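Long-range contacts in flavin-containing monooxygenase (Allium sativum, PDB 6WPU), which probably oxygenates the sulfur of S-allyl-L-cysteine, using a bound flavin-adenine dinucleotide as its cofactor: residues V25-A30 with H46-F51; I80-L85 with H182-R187; E240-N245 with N261-S266. All coordinates share one frame; numbering follows the deposited sequence.

Contact 1: residues V25-A30 with H46-F51; sequences VAIIGA and HTTTIF. With FAD (flavin-adenine dinucleotide), chain B.
Ile27 and Ile50 stand side by side on one face of two parallel strands and point the same way, the tip CD1 of Ile27 lying 3.9 Å from CG1 of Ile50. With its CG1 beside the backbone N (chi1 -62°), Ile27 reaches back along the strand, and CD1 also touches the methyl CG2 of Thr48. Further on, CG2 of Ile50 meets CB of Ala30. Helix 32-43 covers this face, with Ala38 on both isoleucines and Leu41 on Ile27 and Thr48. On the other face Phe51 turns the edge of its ring to Ala26, whose CB lies in the ring plane 4.0 Å from CE2.

Five backbone hydrogen bonds lock the register. The bond from Phe51 N to Ile27 O (2.9 Å) is almost straight, at 176°, and Gly29 N closes the ladder on Phe51 O at 2.8 Å. A CB on Gly29 would run into O4B of FAD, which lies 3.2 Å from its CA, and, in this conformation, jam against the preceding carbonyl O. CG2 of Ile28 approaches the adenine at N1A. Strand 24-28, helix 32-43 and strand 47-52 form the beta-alpha-beta unit of a Rossmann-type dinucleotide-binding fold, with Gly29 probably opening its GxGxxG motif.

Contact 2: residues I80-L85 with H182-R187; sequences IVHSSL and HYTEPR. With FAD (flavin-adenine dinucleotide), chain B.
The imidazole of His82, in the conformer described, one of two modelled, lies between Thr184 and the cofactor: OG1 of Thr184 sits 3.3 Å above one face, C2B of the FAD ribose 3.4 Å above the opposite one, both offset toward the rim. At the edge, in the ring plane, NE2 donates a hydrogen bond of 2.6 Å to the phosphate oxygen O2A of FAD. The ring gets there because CG stands anti to the backbone N (chi1 177°), so that although CB points away from segment 182-187 the imidazole swings back to put one face against Thr184 OG1. The Tyr183 ring carries CD2 of its neighbour His182 over one face, while its CB and CG pack on the flavin methyl C8M.

Thr184 works with both branches. Its OG1 donates to the carbonyl O of His82 (2.9 Å), arriving in the carbonyl plane on a lone pair, and its methyl CG2 rests against CG2 of Ile80 at 3.7 Å. The hydroxyl is thus held to the backbone of the same residue whose ring it covers. A second hydroxyl, OG of Ser84, donates to Tyr183 O at 2.9 Å, tilted 22° from the carbonyl plane; OG is also hydrogen-bonded to His205 and Tyr296. One water bridges the two segments, donating to the carbonyls of His82 and Tyr183 (2.7 Å to the latter's O) and accepting from Ser84 N. Tyr183 O is therefore gripped by a hydroxyl and a water. The two segments give the FAD pocket His82, at the pyrophosphate, and Tyr183, by the dimethylbenzene end of the flavin.

Contact 3: residues E240-N245 with N261-S266; sequences EVHIAN and NMWLHS
His242 and His265 meet rim to rim, ND1 of the first hydrogen-bonded to NE2 of the second at 2.8 Å, with the ring planes only 21° apart. The imidazole of His242 fills the hollow between His265 and the indole of Trp263, which runs alongside and points the same way; those two planes are near parallel but slid apart, and CE3 of Trp263 lies over one face of His242. On its far rim NE2 donates to OE2 of Glu240 (2.7 Å), in the imidazole plane and on the anti lone pair of the carboxylate. With both nitrogens bonded, the ring is fixed in rotation. Were the His242 imidazole cut back to an alanine, Glu240 OE2 and His265 NE2 would probably lose these partners and a gap open beside the indole.

Glu240 adds a bump of its own: its CG leans on CZ3 of Trp263 at 3.6 Å. The strands beneath are parallel neighbours, joined by five backbone hydrogen bonds. Strand 217-221, helix 225-234 and strand 240-244 form a beta-alpha-beta unit, consistent with the second, NADPH-binding Rossmann-type domain of flavin-containing monooxygenases, and strand 262-271 extends its mixed sheet. On the opposite face the protrusion is Ile243. Its CD1 sits in the corner formed by CD2 of Leu264 (3.6 Å) and SD of Met262 (4.0 Å), Leu264 lying alongside and Met262 crossing obliquely. Helix 225-234 packs over this face through Ser231, which touches Val241, Ile243 and Met262. Back on the histidine side, the ring of Phe279 stacks on His265, whose ND1 is hydrogen-bonded to Asp281.

Overall arrangement
From the N terminus the three contacts follow in series, none nesting in or crossing another. Contact 1 closes first, over a 15-residue span made mostly of helix 32-43, and joins neighbouring strands of the five-stranded parallel sheet. Contact 2 closes a far longer loop of 96 residues, bringing the segment ahead of helix 95-98 to the chain just beyond strand 175-178 of that sheet. Both touch FAD, and their centres lie about 22 Å apart. Contact 3 closes another 15-residue span, without helix, inside the separate mixed sheet. Its centre is about 44 Å from that of contact 1, on the opposite side of the chain's centre, and about 24 Å from that of contact 2.

Contact 1: residues V25-A30 with H46-F51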
# COMPACT_ATOMS: atom_id res chain seq x y z
N VAL A 25 -2.99 -11.17 -21.37
CA VAL A 25 -2.52 -11.04 -20.00
C VAL A 25 -3.68 -10.79 -19.04
O VAL A 25 -4.53 -9.92 -19.30
CB VAL A 25 -1.49 -9.90 -19.87
CG1 VAL A 25 -0.87 -9.89 -18.44
CG2 VAL A 25 -0.42 -10.05 -20.95
N ALA A 26 -3.70 -11.50 -17.93
CA ALA A 26 -4.68 -11.24 -16.88
C ALA A 26 -4.13 -10.21 -15.90
O ALA A 26 -2.95 -10.25 -15.54
CB ALA A 26 -5.06 -12.51 -16.14
N ILE A 27 -5.00 -9.30 -15.48
CA ILE A 27 -4.70 -8.35 -14.42
C ILE A 27 -5.64 -8.63 -13.26
O ILE A 27 -6.87 -8.59 -13.42
CB ILE A 27 -4.82 -6.90 -14.90
CG1 ILE A 27 -3.82 -6.65 -16.02
CG2 ILE A 27 -4.59 -5.92 -13.73
CD1 ILE A 27 -4.18 -5.51 -16.83
N ILE A 28 -5.07 -8.92 -12.10
CA ILE A 28 -5.85 -9.25 -10.92
C ILE A 28 -5.87 -8.01 -10.04
O ILE A 28 -4.88 -7.71 -9.36
CB ILE A 28 -5.29 -10.47 -10.19
CG1 ILE A 28 -5.22 -11.65 -11.15
CG2 ILE A 28 -6.16 -10.81 -8.97
CD1 ILE A 28 -4.59 -12.84 -10.54
N GLY A 29 -6.98 -7.28 -10.08
CA GLY A 29 -7.26 -6.12 -9.24
C GLY A 29 -7.30 -4.86 -10.09
O GLY A 29 -6.53 -4.71 -11.05
N ALA A 30 -8.22 -3.95 -9.77
CA ALA A 30 -8.31 -2.66 -10.46
C ALA A 30 -8.24 -1.50 -9.47
O ALA A 30 -8.99 -0.52 -9.56
CB ALA A 30 -9.59 -2.57 -11.29
N HIS A 46 -0.35 -5.43 -25.99
CA HIS A 46 -0.93 -6.63 -25.41
C HIS A 46 -2.44 -6.50 -25.26
O HIS A 46 -2.98 -5.39 -25.15
CB HIS A 46 -0.32 -6.93 -24.04
CG HIS A 46 1.17 -7.04 -24.08
ND1 HIS A 46 1.83 -7.98 -24.83
CD2 HIS A 46 2.13 -6.30 -23.47
CE1 HIS A 46 3.14 -7.83 -24.68
NE2 HIS A 46 3.35 -6.82 -23.86
N THR A 47 -3.13 -7.63 -25.25
CA THR A 47 -4.53 -7.70 -24.84
C THR A 47 -4.61 -8.15 -23.38
O THR A 47 -3.70 -8.80 -22.86
CB THR A 47 -5.33 -8.64 -25.74
OG1 THR A 47 -4.79 -9.96 -25.64
CG2 THR A 47 -5.25 -8.20 -27.20
N THR A 48 -5.70 -7.79 -22.72
CA THR A 48 -5.80 -8.01 -21.28
C THR A 48 -7.23 -8.37 -20.92
O THR A 48 -8.17 -8.01 -21.63
CB THR A 48 -5.42 -6.78 -20.44
OG1 THR A 48 -6.33 -5.71 -20.71
CG2 THR A 48 -3.99 -6.31 -20.72
N THR A 49 -7.36 -9.07 -19.80
CA THR A 49 -8.62 -9.20 -19.07
C THR A 49 -8.35 -8.72 -17.65
O THR A 49 -7.44 -9.23 -16.98
CB THR A 49 -9.14 -10.64 -19.08
OG1 THR A 49 -9.34 -11.08 -20.44
CG2 THR A 49 -10.44 -10.75 -18.30
N ILE A 50 -9.13 -7.75 -17.19
CA ILE A 50 -8.96 -7.16 -15.87
C ILE A 50 -10.06 -7.69 -14.96
O ILE A 50 -11.25 -7.54 -15.27
CB ILE A 50 -9.00 -5.63 -15.93
CG1 ILE A 50 -8.09 -5.12 -17.07
CG2 ILE A 50 -8.62 -5.05 -14.58
CD1 ILE A 50 -8.46 -3.72 -17.55
N PHE A 51 -9.68 -8.29 -13.84
CA PHE A 51 -10.63 -8.82 -12.87
C PHE A 51 -10.64 -7.91 -11.66
O PHE A 51 -9.58 -7.63 -11.08
CB PHE A 51 -10.26 -10.25 -12.45
CG PHE A 51 -10.21 -11.22 -13.58
CD1 PHE A 51 -11.35 -11.93 -13.96
CD2 PHE A 51 -9.03 -11.41 -14.28
CE1 PHE A 51 -11.31 -12.83 -15.03
CE2 PHE A 51 -8.96 -12.31 -15.35
CZ PHE A 51 -10.11 -13.03 -15.72
PA FAD B . -5.32 -1.61 -3.68
O1A FAD B . -5.73 -0.13 -3.60
O2A FAD B . -5.50 -2.49 -2.55
O5B FAD B . -6.09 -2.35 -4.76
C5B FAD B . -6.13 -3.76 -4.98
C4B FAD B . -7.40 -4.15 -5.77
O4B FAD B . -7.45 -5.50 -6.13
C3B FAD B . -8.67 -3.84 -5.02
O3B FAD B . -9.54 -3.10 -5.80
C2B FAD B . -9.26 -5.17 -4.72
O2B FAD B . -10.64 -5.16 -4.67
C1B FAD B . -8.75 -5.98 -5.87
N9A FAD B . -8.65 -7.40 -5.60
C8A FAD B . -8.05 -7.97 -4.49
N7A FAD B . -8.15 -9.30 -4.56
C5A FAD B . -8.83 -9.66 -5.72
C6A FAD B . -9.22 -10.87 -6.30
N6A FAD B . -8.91 -12.13 -5.67
N1A FAD B . -9.87 -10.87 -7.48
C2A FAD B . -10.19 -9.71 -8.11
N3A FAD B . -9.83 -8.51 -7.59
C4A FAD B . -9.16 -8.45 -6.41
N1 FAD B . -0.28 6.24 -1.20
C2 FAD B . -0.15 7.59 -1.68
O2 FAD B . 0.38 7.83 -2.90
N3 FAD B . -0.45 8.66 -0.86
C4 FAD B . -0.97 8.44 0.40
O4 FAD B . -1.30 9.47 1.22
C4X FAD B . -1.35 7.08 0.84
N5 FAD B . -2.08 6.90 2.00
C5X FAD B . -2.46 5.61 2.37
C6 FAD B . -3.19 5.42 3.55
C7 FAD B . -3.58 4.14 3.91
C7M FAD B . -4.35 3.94 5.18
C8 FAD B . -3.24 3.04 3.11
C8M FAD B . -3.63 1.65 3.48
C9 FAD B . -2.50 3.23 1.94
C9A FAD B . -2.11 4.51 1.56
N10 FAD B . -1.37 4.70 0.35
C10 FAD B . -0.99 5.99 -0.03
C1' FAD B . -0.98 3.54 -0.47
C2' FAD B . -1.99 2.88 -1.37
O2' FAD B . -2.01 1.54 -1.10
C3' FAD B . -1.47 3.07 -2.78
O3' FAD B . -1.68 4.41 -3.00
C4' FAD B . -2.18 2.27 -3.87
O4' FAD B . -3.54 2.46 -3.70
C5' FAD B . -1.84 0.78 -3.96
O5' FAD B . -2.88 0.28 -4.75
P FAD B . -3.13 -1.19 -5.27
O1P FAD B . -3.83 -1.20 -6.68
O2P FAD B . -1.73 -1.91 -5.12
O3P FAD B . -3.88 -1.89 -3.99

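Contact 2: residues I80-L85 with H182-R187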
# COMPACT_ATOMS: atom_id res chain seq x y z
N ILE A 80 -14.83 -9.74 4.33
CA ILE A 80 -13.65 -8.90 4.18
C ILE A 80 -14.08 -7.53 3.68
O ILE A 80 -14.84 -7.43 2.70
CB ILE A 80 -12.63 -9.53 3.22
CG1 ILE A 80 -12.18 -10.91 3.72
CG2 ILE A 80 -11.40 -8.61 3.05
CD1 ILE A 80 -11.64 -10.89 5.18
N VAL A 81 -13.60 -6.47 4.34
CA VAL A 81 -13.72 -5.12 3.81
C VAL A 81 -12.35 -4.75 3.25
O VAL A 81 -11.33 -4.87 3.94
CB VAL A 81 -14.17 -4.12 4.90
CG1 VAL A 81 -14.24 -2.73 4.32
CG2 VAL A 81 -15.53 -4.52 5.46
N HIS A 82 -12.31 -4.31 2.00
CA HIS A 82 -11.00 -4.17 1.36
C HIS A 82 -10.29 -2.89 1.81
O HIS A 82 -9.09 -2.92 2.13
CB HIS A 82 -11.10 -4.16 -0.17
CG HIS A 82 -9.77 -3.93 -0.83
ND1 HIS A 82 -8.90 -4.97 -1.14
CD2 HIS A 82 -9.12 -2.79 -1.14
CE1 HIS A 82 -7.79 -4.46 -1.65
NE2 HIS A 82 -7.90 -3.14 -1.67
N SER A 83 -11.01 -1.78 1.88
CA SER A 83 -10.38 -0.50 2.24
C SER A 83 -10.13 -0.35 3.75
O SER A 83 -10.97 -0.71 4.58
CB SER A 83 -11.25 0.66 1.76
OG SER A 83 -10.60 1.88 2.08
N SER A 84 -8.96 0.22 4.08
CA SER A 84 -8.59 0.62 5.43
C SER A 84 -8.71 2.12 5.67
O SER A 84 -8.31 2.58 6.74
CB SER A 84 -7.14 0.20 5.72
OG SER A 84 -6.96 -1.18 5.46
N LEU A 85 -9.22 2.90 4.72
CA LEU A 85 -9.24 4.35 4.91
C LEU A 85 -10.21 4.72 6.02
O LEU A 85 -11.29 4.15 6.12
CB LEU A 85 -9.66 5.07 3.64
CG LEU A 85 -8.84 4.98 2.36
CD1 LEU A 85 -9.59 5.74 1.25
CD2 LEU A 85 -7.46 5.53 2.57
N HIS A 182 -1.75 -4.92 -0.77
CA HIS A 182 -1.26 -5.57 0.44
C HIS A 182 -1.61 -4.76 1.69
O HIS A 182 -0.85 -4.76 2.66
CB HIS A 182 0.26 -5.81 0.38
CG HIS A 182 1.07 -4.56 0.16
ND1 HIS A 182 1.58 -4.21 -1.07
CD2 HIS A 182 1.50 -3.61 1.03
CE1 HIS A 182 2.27 -3.08 -0.96
NE2 HIS A 182 2.23 -2.69 0.31
N TYR A 183 -2.76 -4.11 1.70
CA TYR A 183 -3.18 -3.33 2.87
C TYR A 183 -4.57 -3.75 3.34
O TYR A 183 -5.41 -2.91 3.68
CB TYR A 183 -3.09 -1.84 2.57
CG TYR A 183 -1.65 -1.34 2.54
CD1 TYR A 183 -0.82 -1.47 3.68
CD2 TYR A 183 -1.11 -0.76 1.39
CE1 TYR A 183 0.51 -1.03 3.68
CE2 TYR A 183 0.21 -0.31 1.37
CZ TYR A 183 1.02 -0.44 2.52
OH TYR A 183 2.34 0.01 2.49
N THR A 184 -4.81 -5.05 3.40
CA THR A 184 -6.12 -5.57 3.80
C THR A 184 -6.03 -6.66 4.86
O THR A 184 -6.85 -6.68 5.78
CB THR A 184 -6.85 -6.11 2.55
OG1 THR A 184 -7.10 -5.02 1.67
CG2 THR A 184 -8.19 -6.74 2.93
N GLU A 185 -5.05 -7.56 4.77
CA GLU A 185 -4.89 -8.61 5.76
C GLU A 185 -3.98 -8.11 6.88
O GLU A 185 -2.81 -7.82 6.63
CB GLU A 185 -4.32 -9.86 5.13
CG GLU A 185 -4.22 -11.06 6.06
CD GLU A 185 -5.58 -11.69 6.41
OE1 GLU A 185 -6.60 -11.29 5.82
OE2 GLU A 185 -5.62 -12.59 7.27
N PRO A 186 -4.47 -8.00 8.12
CA PRO A 186 -3.71 -7.33 9.19
C PRO A 186 -2.59 -8.17 9.77
O PRO A 186 -2.64 -9.41 9.79
CB PRO A 186 -4.77 -7.07 10.27
CG PRO A 186 -5.67 -8.23 10.13
CD PRO A 186 -5.80 -8.42 8.60
N ARG A 187 -1.57 -7.48 10.28
CA ARG A 187 -0.65 -8.07 11.23
C ARG A 187 -0.77 -7.33 12.55
O ARG A 187 -1.27 -6.20 12.61
CB ARG A 187 0.79 -8.06 10.70
CG ARG A 187 1.54 -6.79 10.86
CD ARG A 187 2.93 -6.85 10.20
NE ARG A 187 3.76 -7.98 10.64
CZ ARG A 187 4.70 -7.91 11.58
NH1 ARG A 187 4.92 -6.76 12.23
NH2 ARG A 187 5.43 -8.99 11.89
PA FAD B . -5.32 -1.61 -3.68
O1A FAD B . -5.73 -0.13 -3.60
O2A FAD B . -5.50 -2.49 -2.55
O5B FAD B . -6.09 -2.35 -4.76
C5B FAD B . -6.13 -3.76 -4.98
C4B FAD B . -7.40 -4.15 -5.77
O4B FAD B . -7.45 -5.50 -6.13
C3B FAD B . -8.67 -3.84 -5.02
O3B FAD B . -9.54 -3.10 -5.80
C2B FAD B . -9.26 -5.17 -4.72
O2B FAD B . -10.64 -5.16 -4.67
C1B FAD B . -8.75 -5.98 -5.87
N9A FAD B . -8.65 -7.40 -5.60
C8A FAD B . -8.05 -7.97 -4.49
N7A FAD B . -8.15 -9.30 -4.56
C5A FAD B . -8.83 -9.66 -5.72
C6A FAD B . -9.22 -10.87 -6.30
N6A FAD B . -8.91 -12.13 -5.67
N1A FAD B . -9.87 -10.87 -7.48
C2A FAD B . -10.19 -9.71 -8.11
N3A FAD B . -9.83 -8.51 -7.59
C4A FAD B . -9.16 -8.45 -6.41
N1 FAD B . -0.28 6.24 -1.20
C2 FAD B . -0.15 7.59 -1.68
O2 FAD B . 0.38 7.83 -2.90
N3 FAD B . -0.45 8.66 -0.86
C4 FAD B . -0.97 8.44 0.40
O4 FAD B . -1.30 9.47 1.22
C4X FAD B . -1.35 7.08 0.84
N5 FAD B . -2.08 6.90 2.00
C5X FAD B . -2.46 5.61 2.37
C6 FAD B . -3.19 5.42 3.55
C7 FAD B . -3.58 4.14 3.91
C7M FAD B . -4.35 3.94 5.18
C8 FAD B . -3.24 3.04 3.11
C8M FAD B . -3.63 1.65 3.48
C9 FAD B . -2.50 3.23 1.94
C9A FAD B . -2.11 4.51 1.56
N10 FAD B . -1.37 4.70 0.35
C10 FAD B . -0.99 5.99 -0.03
C1' FAD B . -0.98 3.54 -0.47
C2' FAD B . -1.99 2.88 -1.37
O2' FAD B . -2.01 1.54 -1.10
C3' FAD B . -1.47 3.07 -2.78
O3' FAD B . -1.68 4.41 -3.00
C4' FAD B . -2.18 2.27 -3.87
O4' FAD B . -3.54 2.46 -3.70
C5' FAD B . -1.84 0.78 -3.96
O5' FAD B . -2.88 0.28 -4.75
P FAD B . -3.13 -1.19 -5.27
O1P FAD B . -3.83 -1.20 -6.68
O2P FAD B . -1.73 -1.91 -5.12
O3P FAD B . -3.88 -1.89 -3.99
O HOH W 1 -6.71 -0.89 2.45

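Contact 3: residues E240-N245 with N261-S266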
# COMPACT_ATOMS: atom_id res chain seq x y z
N GLU A 240 -8.55 10.41 26.60
CA GLU A 240 -7.10 10.32 26.51
C GLU A 240 -6.69 9.40 25.38
O GLU A 240 -7.30 8.34 25.18
CB GLU A 240 -6.47 9.81 27.80
CG GLU A 240 -6.57 10.77 28.97
CD GLU A 240 -6.00 10.18 30.24
OE1 GLU A 240 -6.44 10.58 31.34
OE2 GLU A 240 -5.11 9.29 30.13
N VAL A 241 -5.64 9.78 24.66
CA VAL A 241 -5.02 8.94 23.63
C VAL A 241 -3.57 8.72 24.03
O VAL A 241 -2.85 9.68 24.33
CB VAL A 241 -5.14 9.57 22.23
CG1 VAL A 241 -4.56 8.63 21.17
CG2 VAL A 241 -6.60 9.90 21.92
N HIS A 242 -3.14 7.46 24.06
CA HIS A 242 -1.78 7.09 24.40
C HIS A 242 -1.21 6.28 23.23
O HIS A 242 -1.77 5.25 22.86
CB HIS A 242 -1.74 6.27 25.69
CG HIS A 242 -2.19 7.02 26.90
ND1 HIS A 242 -1.31 7.64 27.76
CD2 HIS A 242 -3.43 7.26 27.40
CE1 HIS A 242 -1.99 8.22 28.74
NE2 HIS A 242 -3.28 8.01 28.53
N ILE A 243 -0.12 6.77 22.64
CA ILE A 243 0.55 6.06 21.55
C ILE A 243 1.68 5.24 22.14
O ILE A 243 2.51 5.76 22.90
CB ILE A 243 1.08 7.04 20.49
CG1 ILE A 243 0.00 8.04 20.08
CG2 ILE A 243 1.57 6.27 19.26
CD1 ILE A 243 0.44 9.01 18.99
N ALA A 244 1.71 3.94 21.82
CA ALA A 244 2.83 3.07 22.15
C ALA A 244 3.65 2.94 20.88
O ALA A 244 3.25 2.22 19.96
CB ALA A 244 2.36 1.71 22.65
N ASN A 245 4.78 3.64 20.81
CA ASN A 245 5.56 3.78 19.58
C ASN A 245 6.94 3.22 19.88
O ASN A 245 7.77 3.90 20.50
CB ASN A 245 5.60 5.24 19.11
CG ASN A 245 6.54 5.47 17.92
OD1 ASN A 245 7.27 4.58 17.50
ND2 ASN A 245 6.52 6.69 17.40
N ASN A 261 -4.62 16.12 25.36
CA ASN A 261 -5.15 14.82 25.75
C ASN A 261 -4.49 13.67 24.99
O ASN A 261 -5.09 12.60 24.82
CB ASN A 261 -6.67 14.78 25.53
CG ASN A 261 -7.04 14.80 24.05
OD1 ASN A 261 -6.32 15.38 23.23
ND2 ASN A 261 -8.16 14.14 23.71
N MET A 262 -3.25 13.85 24.52
CA MET A 262 -2.53 12.82 23.78
C MET A 262 -1.12 12.69 24.33
O MET A 262 -0.42 13.69 24.49
CB MET A 262 -2.47 13.12 22.28
CG MET A 262 -1.76 12.03 21.46
SD MET A 262 -1.83 12.27 19.66
CE MET A 262 -3.24 13.35 19.54
N TRP A 263 -0.72 11.46 24.64
CA TRP A 263 0.61 11.20 25.18
C TRP A 263 1.32 10.14 24.35
O TRP A 263 0.69 9.23 23.80
CB TRP A 263 0.54 10.75 26.64
CG TRP A 263 0.14 11.86 27.57
CD1 TRP A 263 0.98 12.69 28.28
CD2 TRP A 263 -1.19 12.28 27.88
NE1 TRP A 263 0.24 13.59 29.01
CE2 TRP A 263 -1.09 13.36 28.78
CE3 TRP A 263 -2.46 11.85 27.48
CZ2 TRP A 263 -2.21 14.01 29.30
CZ3 TRP A 263 -3.57 12.49 27.99
CH2 TRP A 263 -3.44 13.56 28.89
N LEU A 264 2.65 10.26 24.29
CA LEU A 264 3.52 9.35 23.56
C LEU A 264 4.29 8.47 24.54
O LEU A 264 4.86 8.97 25.52
CB LEU A 264 4.50 10.14 22.68
CG LEU A 264 3.85 11.14 21.74
CD1 LEU A 264 4.84 12.22 21.36
CD2 LEU A 264 3.37 10.43 20.52
N HIS A 265 4.31 7.18 24.26
CA HIS A 265 5.05 6.21 25.06
C HIS A 265 5.87 5.34 24.12
O HIS A 265 5.71 5.35 22.90
CB HIS A 265 4.13 5.34 25.90
CG HIS A 265 3.18 6.11 26.75
ND1 HIS A 265 3.54 6.64 27.97
CD2 HIS A 265 1.88 6.46 26.56
CE1 HIS A 265 2.50 7.28 28.49
NE2 HIS A 265 1.49 7.18 27.65
N SER A 266 6.74 4.54 24.73
CA SER A 266 7.57 3.64 23.96
C SER A 266 6.85 2.32 23.69
O SER A 266 6.72 1.90 22.54
CB SER A 266 8.89 3.40 24.69
OG SER A 266 9.83 2.82 23.80